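Local coordinates for protein TbpB (Actinobacillus pleuropneumoniae, PDB 3HOL) that probably binds host transferrin at the bacterial surface, as the lipoprotein partner of the bacterial transferrin receptor, so that iron can be acquired, at residues T194-N199 against G209-S214; A229-L234 against G248-N253; S312-K317 against A331-L336. One frame throughout, in Å; residues are numbered along the deposited sequence.

Contact 1 (T194-N199 against G209-S214)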
loop_
_atom_site.group_PDB
_atom_site.type_symbol
_atom_site.label_atom_id
_atom_site.label_comp_id
_atom_site.label_asym_id
_atom_site.label_seq_id
_atom_site.Cartn_x
_atom_site.Cartn_y
_atom_site.Cartn_z
ATOM N N THR A 194 -3.160 14.743 28.118
ATOM C CA THR A 194 -3.378 13.568 27.271
ATOM C C THR A 194 -4.863 13.399 26.957
ATOM O O THR A 194 -5.698 13.419 27.858
ATOM C CB THR A 194 -2.834 12.321 27.944
ATOM O OG1 THR A 194 -1.463 12.550 28.245
ATOM C CG2 THR A 194 -2.958 11.072 27.009
ATOM N N ILE A 195 -5.189 13.223 25.677
ATOM C CA ILE A 195 -6.584 13.177 25.269
ATOM C C ILE A 195 -6.965 11.735 24.891
ATOM O O ILE A 195 -8.013 11.251 25.279
ATOM C CB ILE A 195 -6.900 14.185 24.110
ATOM C CG1 ILE A 195 -6.418 15.625 24.430
ATOM C CG2 ILE A 195 -8.412 14.198 23.790
ATOM C CD1 ILE A 195 -7.116 16.322 25.698
ATOM N N TYR A 196 -6.096 11.056 24.138
ATOM C CA TYR A 196 -6.254 9.650 23.841
ATOM C C TYR A 196 -4.927 8.949 24.013
ATOM O O TYR A 196 -3.850 9.547 23.799
ATOM C CB TYR A 196 -6.685 9.450 22.379
ATOM C CG TYR A 196 -8.007 10.092 21.998
ATOM C CD1 TYR A 196 -9.203 9.365 22.091
ATOM C CD2 TYR A 196 -8.054 11.392 21.495
ATOM C CE1 TYR A 196 -10.428 9.929 21.739
ATOM C CE2 TYR A 196 -9.281 11.969 21.107
ATOM C CZ TYR A 196 -10.471 11.229 21.269
ATOM O OH TYR A 196 -11.702 11.751 20.902
ATOM N N THR A 197 -4.989 7.664 24.328
ATOM C CA THR A 197 -3.840 6.821 24.090
ATOM C C THR A 197 -4.221 5.921 22.947
ATOM O O THR A 197 -5.404 5.699 22.689
ATOM C CB THR A 197 -3.452 5.982 25.335
ATOM O OG1 THR A 197 -4.597 5.233 25.772
ATOM C CG2 THR A 197 -2.964 6.913 26.483
ATOM N N VAL A 198 -3.218 5.420 22.235
ATOM C CA VAL A 198 -3.470 4.566 21.091
ATOM C C VAL A 198 -2.628 3.248 21.155
ATOM O O VAL A 198 -1.563 3.197 21.781
ATOM C CB VAL A 198 -3.180 5.290 19.741
ATOM C CG1 VAL A 198 -4.034 6.576 19.551
ATOM C CG2 VAL A 198 -1.766 5.627 19.620
ATOM N N ASN A 199 -3.155 2.208 20.533
ATOM C CA ASN A 199 -2.514 0.893 20.485
ATOM C C ASN A 199 -2.854 0.321 19.144
ATOM O O ASN A 199 -4.017 0.403 18.724
ATOM C CB ASN A 199 -3.082 -0.016 21.562
ATOM C CG ASN A 199 -2.615 0.372 22.924
ATOM O OD1 ASN A 199 -1.580 -0.119 23.399
ATOM N ND2 ASN A 199 -3.324 1.307 23.560
ATOM N N GLY A 209 -5.967 -0.779 15.086
ATOM C CA GLY A 209 -6.059 -0.852 16.526
ATOM C C GLY A 209 -7.150 0.012 17.109
ATOM O O GLY A 209 -8.228 0.124 16.514
ATOM N N ALA A 210 -6.844 0.660 18.245
ATOM C CA ALA A 210 -7.834 1.363 19.030
ATOM C C ALA A 210 -7.325 2.674 19.602
ATOM O O ALA A 210 -6.128 2.818 19.902
ATOM C CB ALA A 210 -8.347 0.426 20.174
ATOM N N ALA A 211 -8.227 3.641 19.787
ATOM C CA ALA A 211 -7.867 4.846 20.558
ATOM C C ALA A 211 -8.686 4.784 21.838
ATOM O O ALA A 211 -9.900 4.512 21.788
ATOM C CB ALA A 211 -8.199 6.145 19.771
ATOM N N THR A 212 -8.031 4.992 22.972
ATOM C CA THR A 212 -8.705 4.982 24.279
ATOM C C THR A 212 -8.846 6.389 24.798
ATOM O O THR A 212 -7.827 7.076 24.962
ATOM C CB THR A 212 -7.882 4.154 25.304
ATOM O OG1 THR A 212 -7.763 2.825 24.797
ATOM C CG2 THR A 212 -8.564 4.137 26.706
ATOM N N ALA A 213 -10.089 6.841 25.001
ATOM C CA ALA A 213 -10.313 8.188 25.538
ATOM C C ALA A 213 -9.726 8.304 26.931
ATOM O O ALA A 213 -10.020 7.453 27.800
ATOM C CB ALA A 213 -11.777 8.530 25.565
ATOM N N SER A 214 -8.925 9.344 27.181
ATOM C CA SER A 214 -8.248 9.468 28.489
ATOM C C SER A 214 -9.205 9.998 29.570
ATOM O O SER A 214 -9.014 9.713 30.734
ATOM C CB SER A 214 -6.993 10.351 28.415
ATOM O OG SER A 214 -6.097 9.894 27.399
HETATM O O HOH W 1 -6.167 6.590 27.465
HETATM O O HOH W 2 -5.892 2.176 22.857
#
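Tyr196 and Ala213 form a non-hydrogen-bonded pair, and the Tyr196 ring also reaches Ala211 diagonally; these small residues let the flat ring lie close against the partner strand. Tyr196 CB starts 3.7 Å from Thr212 O, with CG anti to its own carbonyl carbon (chi1 -61°). Tyr196 CD1 then comes to 3.8 Å from Ala213 CA. The same Tyr196 CD1 lies 4.1 Å from the methyl Ala211 CB. One atom further out, Tyr196 CE1 passes Ala213 CB at 4.3 Å. The opposite face is polar. There Thr197 and Thr212 stand side by side, pointing the same way, their backbones joined by paired N-H...O bonds of which Thr212 N to Thr197 O is the shorter, 2.7 Å. A water binds Thr197 OG1 and donates to Thr212 O; a second joins Asn199 ND2, Ala210 O and Thr212 OG1. At the end of the pairing Ser214 N donates to Ile195 O from above the carbonyl plane. The antiparallel hairpin is flanked by strand 183-190, against which Ile195 and Tyr196 both face Leu188 in a classic beta bulge, and by strand 231-239; beyond the latter, the Tyr196 ring meets Phe250 edge-to-face.

Contact 2 (A229-L234 against G248-N253)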
loop_
_atom_site.group_PDB
_atom_site.type_symbol
_atom_site.label_atom_id
_atom_site.label_comp_id
_atom_site.label_asym_id
_atom_site.label_seq_id
_atom_site.Cartn_x
_atom_site.Cartn_y
_atom_site.Cartn_z
ATOM N N ALA A 229 -15.411 9.289 23.934
ATOM C CA ALA A 229 -15.720 7.980 23.330
ATOM C C ALA A 229 -14.460 7.277 22.868
ATOM O O ALA A 229 -13.564 7.916 22.304
ATOM C CB ALA A 229 -16.639 8.168 22.158
ATOM N N ASP A 230 -14.377 5.973 23.105
ATOM C CA ASP A 230 -13.283 5.184 22.541
ATOM C C ASP A 230 -13.528 4.920 21.054
ATOM O O ASP A 230 -14.648 5.126 20.535
ATOM C CB ASP A 230 -13.191 3.811 23.240
ATOM C CG ASP A 230 -12.799 3.903 24.722
ATOM O OD1 ASP A 230 -12.076 4.804 25.139
ATOM O OD2 ASP A 230 -13.237 3.047 25.498
ATOM N N SER A 231 -12.484 4.451 20.371
ATOM C CA SER A 231 -12.574 3.977 18.978
ATOM C C SER A 231 -11.897 2.621 18.816
ATOM O O SER A 231 -10.750 2.442 19.247
ATOM C CB SER A 231 -11.822 4.919 18.027
ATOM O OG SER A 231 -11.929 4.440 16.690
ATOM N N GLN A 232 -12.584 1.706 18.135
ATOM C CA GLN A 232 -11.973 0.447 17.712
ATOM C C GLN A 232 -11.639 0.537 16.244
ATOM O O GLN A 232 -11.415 -0.496 15.597
ATOM C CB GLN A 232 -12.965 -0.733 17.916
ATOM C CG GLN A 232 -13.414 -1.005 19.341
ATOM C CD GLN A 232 -12.310 -0.938 20.415
ATOM O OE1 GLN A 232 -12.433 -0.175 21.392
ATOM N NE2 GLN A 232 -11.238 -1.745 20.250
ATOM N N SER A 233 -11.608 1.742 15.675
ATOM C CA SER A 233 -11.399 1.854 14.223
ATOM C C SER A 233 -10.196 2.736 13.885
ATOM O O SER A 233 -10.240 3.580 12.973
ATOM C CB SER A 233 -12.666 2.369 13.522
ATOM O OG SER A 233 -13.011 3.679 14.009
ATOM N N LEU A 234 -9.114 2.555 14.628
ATOM C CA LEU A 234 -7.878 3.253 14.285
ATOM C C LEU A 234 -7.209 2.482 13.156
ATOM O O LEU A 234 -6.968 1.274 13.281
ATOM C CB LEU A 234 -6.932 3.330 15.495
ATOM C CG LEU A 234 -5.704 4.245 15.264
ATOM C CD1 LEU A 234 -5.320 4.988 16.562
ATOM C CD2 LEU A 234 -4.533 3.454 14.765
ATOM N N GLY A 248 -2.789 8.487 9.683
ATOM C CA GLY A 248 -3.986 7.630 9.835
ATOM C C GLY A 248 -5.142 8.333 10.476
ATOM O O GLY A 248 -5.163 9.576 10.584
ATOM N N LYS A 249 -6.145 7.545 10.871
ATOM C CA LYS A 249 -7.392 8.145 11.356
ATOM C C LYS A 249 -8.080 7.189 12.306
ATOM O O LYS A 249 -7.762 5.983 12.347
ATOM C CB LYS A 249 -8.351 8.472 10.175
ATOM C CG LYS A 249 -9.129 7.228 9.665
ATOM C CD LYS A 249 -9.930 7.551 8.380
ATOM C CE LYS A 249 -10.960 6.457 8.035
ATOM N NZ LYS A 249 -10.268 5.107 7.904
ATOM N N PHE A 250 -9.023 7.718 13.070
ATOM C CA PHE A 250 -9.964 6.843 13.716
ATOM C C PHE A 250 -11.331 7.502 13.806
ATOM O O PHE A 250 -11.465 8.750 13.686
ATOM C CB PHE A 250 -9.497 6.357 15.103
ATOM C CG PHE A 250 -9.423 7.434 16.156
ATOM C CD1 PHE A 250 -10.559 7.868 16.795
ATOM C CD2 PHE A 250 -8.181 7.952 16.552
ATOM C CE1 PHE A 250 -10.500 8.845 17.809
ATOM C CE2 PHE A 250 -8.089 8.931 17.590
ATOM C CZ PHE A 250 -9.269 9.388 18.205
ATOM N N VAL A 251 -12.334 6.666 14.042
ATOM C CA VAL A 251 -13.705 7.182 14.259
ATOM C C VAL A 251 -14.227 6.722 15.621
ATOM O O VAL A 251 -14.138 5.524 15.949
ATOM C CB VAL A 251 -14.662 6.730 13.139
ATOM C CG1 VAL A 251 -16.039 7.515 13.192
ATOM C CG2 VAL A 251 -13.996 6.833 11.775
ATOM N N ALA A 252 -14.775 7.650 16.417
ATOM C CA ALA A 252 -15.374 7.276 17.712
ATOM C C ALA A 252 -16.445 6.179 17.481
ATOM O O ALA A 252 -17.161 6.210 16.453
ATOM C CB ALA A 252 -15.999 8.525 18.379
ATOM N N ASN A 253 -16.552 5.232 18.414
ATOM C CA ASN A 253 -17.498 4.138 18.281
ATOM C C ASN A 253 -18.967 4.622 18.214
ATOM O O ASN A 253 -19.764 3.991 17.569
ATOM C CB ASN A 253 -17.299 3.085 19.369
ATOM C CG ASN A 253 -15.970 2.397 19.270
ATOM O OD1 ASN A 253 -15.336 2.312 18.191
ATOM N ND2 ASN A 253 -15.517 1.898 20.410
HETATM O O HOH W 3 -15.357 2.654 15.227
HETATM O O HOH W 4 -10.736 4.046 10.331
#
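Two serine torsions bring hydroxyls to the backbone of Val251. Ser231 holds OG anti to its own backbone N (chi1 -180°), which carries the hydroxyl across to Val251 O; Ser233 tucks OG between its backbone N and carbonyl carbon (chi1 61°), within range of Val251 N. Ser231 OG donates to Val251 O at 2.6 Å, approaching 54° out of the carbonyl plane, and Ser231 OG accepts from Ser233 N at 2.9 Å, closing an ST turn. Ser233 OG in turn accepts from Val251 N at 3.1 Å and donates a hydrogen bond to a water, which itself donates to Asn253 OD1.

Asn253 grips the chain further back. Asn253 OD1 receives Gln232 N at 2.8 Å, Asn253 N donates to Asp230 O at 2.9 Å, and Gln232 CG lies beside Asn253 ND2. A carboxamide suits this spot because its oxygen can take two donors, the N-H and the water. The Asp230 carboxylate turns elsewhere, to Ala213 N and Lys216.

On the apolar side Phe250 CD1 packs 3.4 Å from Ser231 CB. Phe250 CB lies 4.0 Å from Leu234 CB. The small methyls Ala229 CB and Ala252 CB meet at 3.8 Å. Lys249 NZ reaches Ser233 O through another water and makes a cation-pi contact with Tyr30.

Where the chain turns a corner at Gln232, regular strand pairing with Val251 gives way, and short hydroxyl side chains stand in for main-chain partners. Each serine oxygen both gives and accepts, which leaves the amide N and carbonyl O of buried Val251 satisfied despite the break.

Contact 3 (S312-K317 against A331-L336)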
loop_
_atom_site.group_PDB
_atom_site.type_symbol
_atom_site.label_atom_id
_atom_site.label_comp_id
_atom_site.label_asym_id
_atom_site.label_seq_id
_atom_site.Cartn_x
_atom_site.Cartn_y
_atom_site.Cartn_z
ATOM N N SER A 312 -10.641 -18.510 -11.122
ATOM C CA SER A 312 -10.693 -19.949 -11.098
ATOM C C SER A 312 -9.560 -20.520 -11.891
ATOM O O SER A 312 -9.072 -21.611 -11.579
ATOM C CB SER A 312 -12.025 -20.439 -11.686
ATOM O OG SER A 312 -12.411 -19.726 -12.873
ATOM N N GLY A 313 -9.159 -19.787 -12.929
ATOM C CA GLY A 313 -8.168 -20.276 -13.886
ATOM C C GLY A 313 -6.754 -20.280 -13.353
ATOM O O GLY A 313 -6.445 -19.582 -12.377
ATOM N N PHE A 314 -5.890 -21.049 -14.008
ATOM C CA PHE A 314 -4.462 -20.957 -13.752
ATOM C C PHE A 314 -3.978 -19.503 -13.863
ATOM O O PHE A 314 -3.273 -19.013 -12.987
ATOM C CB PHE A 314 -3.648 -21.840 -14.691
ATOM C CG PHE A 314 -2.201 -21.821 -14.365
ATOM C CD1 PHE A 314 -1.742 -22.423 -13.212
ATOM C CD2 PHE A 314 -1.310 -21.137 -15.172
ATOM C CE1 PHE A 314 -0.389 -22.373 -12.865
ATOM C CE2 PHE A 314 0.030 -21.082 -14.843
ATOM C CZ PHE A 314 0.495 -21.706 -13.679
ATOM N N THR A 315 -4.396 -18.829 -14.930
ATOM C CA THR A 315 -4.310 -17.382 -15.015
ATOM C C THR A 315 -5.711 -16.847 -15.287
ATOM O O THR A 315 -6.584 -17.569 -15.792
ATOM C CB THR A 315 -3.310 -16.911 -16.113
ATOM O OG1 THR A 315 -3.819 -17.215 -17.422
ATOM C CG2 THR A 315 -1.935 -17.570 -15.935
ATOM N N ASN A 316 -5.931 -15.586 -14.948
ATOM C CA ASN A 316 -7.243 -14.942 -15.071
ATOM C C ASN A 316 -7.091 -13.538 -15.641
ATOM O O ASN A 316 -6.229 -12.747 -15.192
ATOM C CB ASN A 316 -7.903 -14.831 -13.703
ATOM C CG ASN A 316 -8.153 -16.179 -13.063
ATOM O OD1 ASN A 316 -9.127 -16.850 -13.383
ATOM N ND2 ASN A 316 -7.289 -16.566 -12.129
ATOM N N LYS A 317 -7.923 -13.246 -16.635
ATOM C CA LYS A 317 -8.008 -11.924 -17.242
ATOM C C LYS A 317 -9.005 -11.008 -16.523
ATOM O O LYS A 317 -10.132 -11.406 -16.219
ATOM C CB LYS A 317 -8.428 -12.045 -18.707
ATOM C CG LYS A 317 -8.564 -10.678 -19.415
ATOM C CD LYS A 317 -9.089 -10.778 -20.850
ATOM C CE LYS A 317 -8.299 -11.755 -21.695
ATOM N NZ LYS A 317 -7.268 -11.093 -22.531
ATOM N N ALA A 331 -3.360 -12.330 -14.720
ATOM C CA ALA A 331 -2.596 -12.548 -13.514
ATOM C C ALA A 331 -2.397 -14.028 -13.294
ATOM O O ALA A 331 -3.330 -14.810 -13.519
ATOM C CB ALA A 331 -3.352 -11.953 -12.319
ATOM N N CYS A 332 -1.204 -14.385 -12.824
ATOM C CA CYS A 332 -0.804 -15.750 -12.503
ATOM C C CYS A 332 -0.419 -15.743 -11.030
ATOM O O CYS A 332 0.103 -14.729 -10.553
ATOM C CB CYS A 332 0.435 -16.131 -13.340
ATOM S SG CYS A 332 0.734 -17.930 -13.554
ATOM N N CYS A 333 -0.601 -16.830 -10.287
ATOM C CA CYS A 333 -1.100 -18.136 -10.736
ATOM C C CYS A 333 -2.040 -18.728 -9.666
ATOM O O CYS A 333 -1.925 -18.406 -8.470
ATOM C CB CYS A 333 0.079 -19.107 -10.892
ATOM S SG CYS A 333 1.530 -18.486 -11.803
ATOM N N SER A 334 -2.923 -19.642 -10.079
ATOM C CA SER A 334 -3.870 -20.301 -9.144
ATOM C C SER A 334 -3.187 -21.089 -7.994
ATOM O O SER A 334 -3.783 -21.328 -6.958
ATOM C CB SER A 334 -4.828 -21.236 -9.935
ATOM O OG SER A 334 -4.072 -22.211 -10.635
ATOM N N ASN A 335 -1.933 -21.473 -8.176
ATOM C CA ASN A 335 -1.202 -22.230 -7.166
ATOM C C ASN A 335 -0.251 -21.383 -6.302
ATOM O O ASN A 335 0.518 -21.927 -5.496
ATOM C CB ASN A 335 -0.439 -23.389 -7.823
ATOM C CG ASN A 335 0.748 -22.913 -8.686
ATOM O OD1 ASN A 335 0.683 -21.888 -9.355
ATOM N ND2 ASN A 335 1.810 -23.675 -8.675
ATOM N N LEU A 336 -0.295 -20.055 -6.465
ATOM C CA LEU A 336 0.516 -19.158 -5.637
ATOM C C LEU A 336 -0.424 -18.280 -4.835
ATOM O O LEU A 336 -1.359 -17.706 -5.403
ATOM C CB LEU A 336 1.429 -18.283 -6.499
ATOM C CG LEU A 336 2.421 -19.048 -7.384
ATOM C CD1 LEU A 336 3.133 -18.098 -8.409
ATOM C CD2 LEU A 336 3.416 -19.800 -6.521
#
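Phe314 meets the Cys332-Cys333 disulfide, and the sulfur and aromatic contacts form the first group. With CG anti to the backbone N (chi1 -176°), the ring extends over residues 332-335. Cys332 SG touches the ring atom Phe314 CE2 at 3.5 Å and stands obliquely to the ring, as does Cys333 SG. Cys333 CB makes an off-centre CH-pi contact, 4.2 Å from the Phe314 ring centroid and 29° from its normal. A broad, polarisable ring suits a pair of soft sulfurs. Ser334 OG and Asn335 OD1 also come near the ring, at Phe314 CD1 and Phe314 CE1, while the Asn335 amide nitrogen is bound to Asp9.

Apolar packing adds Thr315. Its beta branching sets the methyl beside the backbone N, with Thr315 CG2 3.6 Å from Cys332 SG, while OG1 takes the other position.

Backbone hydrogen bonds form the third group. Asn316 and Ala331 exchange a pair, Ala331 N to Asn316 O being 2.9 Å and Asn316 N to Ala331 O 3.1 Å. Past the strand end, Ser334 N still donates to Phe314 O, at 3.0 Å. The Asn316 side chain folds back on its own segment, OD1 accepting from Gly313 N and ND2 giving a weak bond to Gly313 O.

The sulfurs of adjacent residues, 2.0 Å from Cys332 SG to Cys333 SG, with a cis peptide between them, define a vicinal disulfide, an eight-membered ring that would restrict the chain where the type I turn Cys333-Leu336 begins. It ends a hairpin strand of the C-lobe handle domain, where Phe314 and both cysteines also touch Thr381 of a C-lobe barrel strand.

In the fold
From the N terminus, contact 1 closes first, pairing strands 193-203 and 206-213 across a short hairpin turn. Contact 2 then closes the hairpin of strands 231-239 and 245-251, and contact 3 that of strands 315-322 and 325-332. All three lie in series, so none nests in or crosses another. Contacts 1 and 2, with centres about 9 Å apart, are neighbours in one antiparallel barrel sheet: Ala211 N probably bonds to Ser231 O, joining strand 206-213 to strand 231-239. Contact 3, its nearest atoms about 27 Å from either of the others, ties the C-lobe handle domain to the barrel of the same lobe, while contacts 1 and 2 lie within the other barrel.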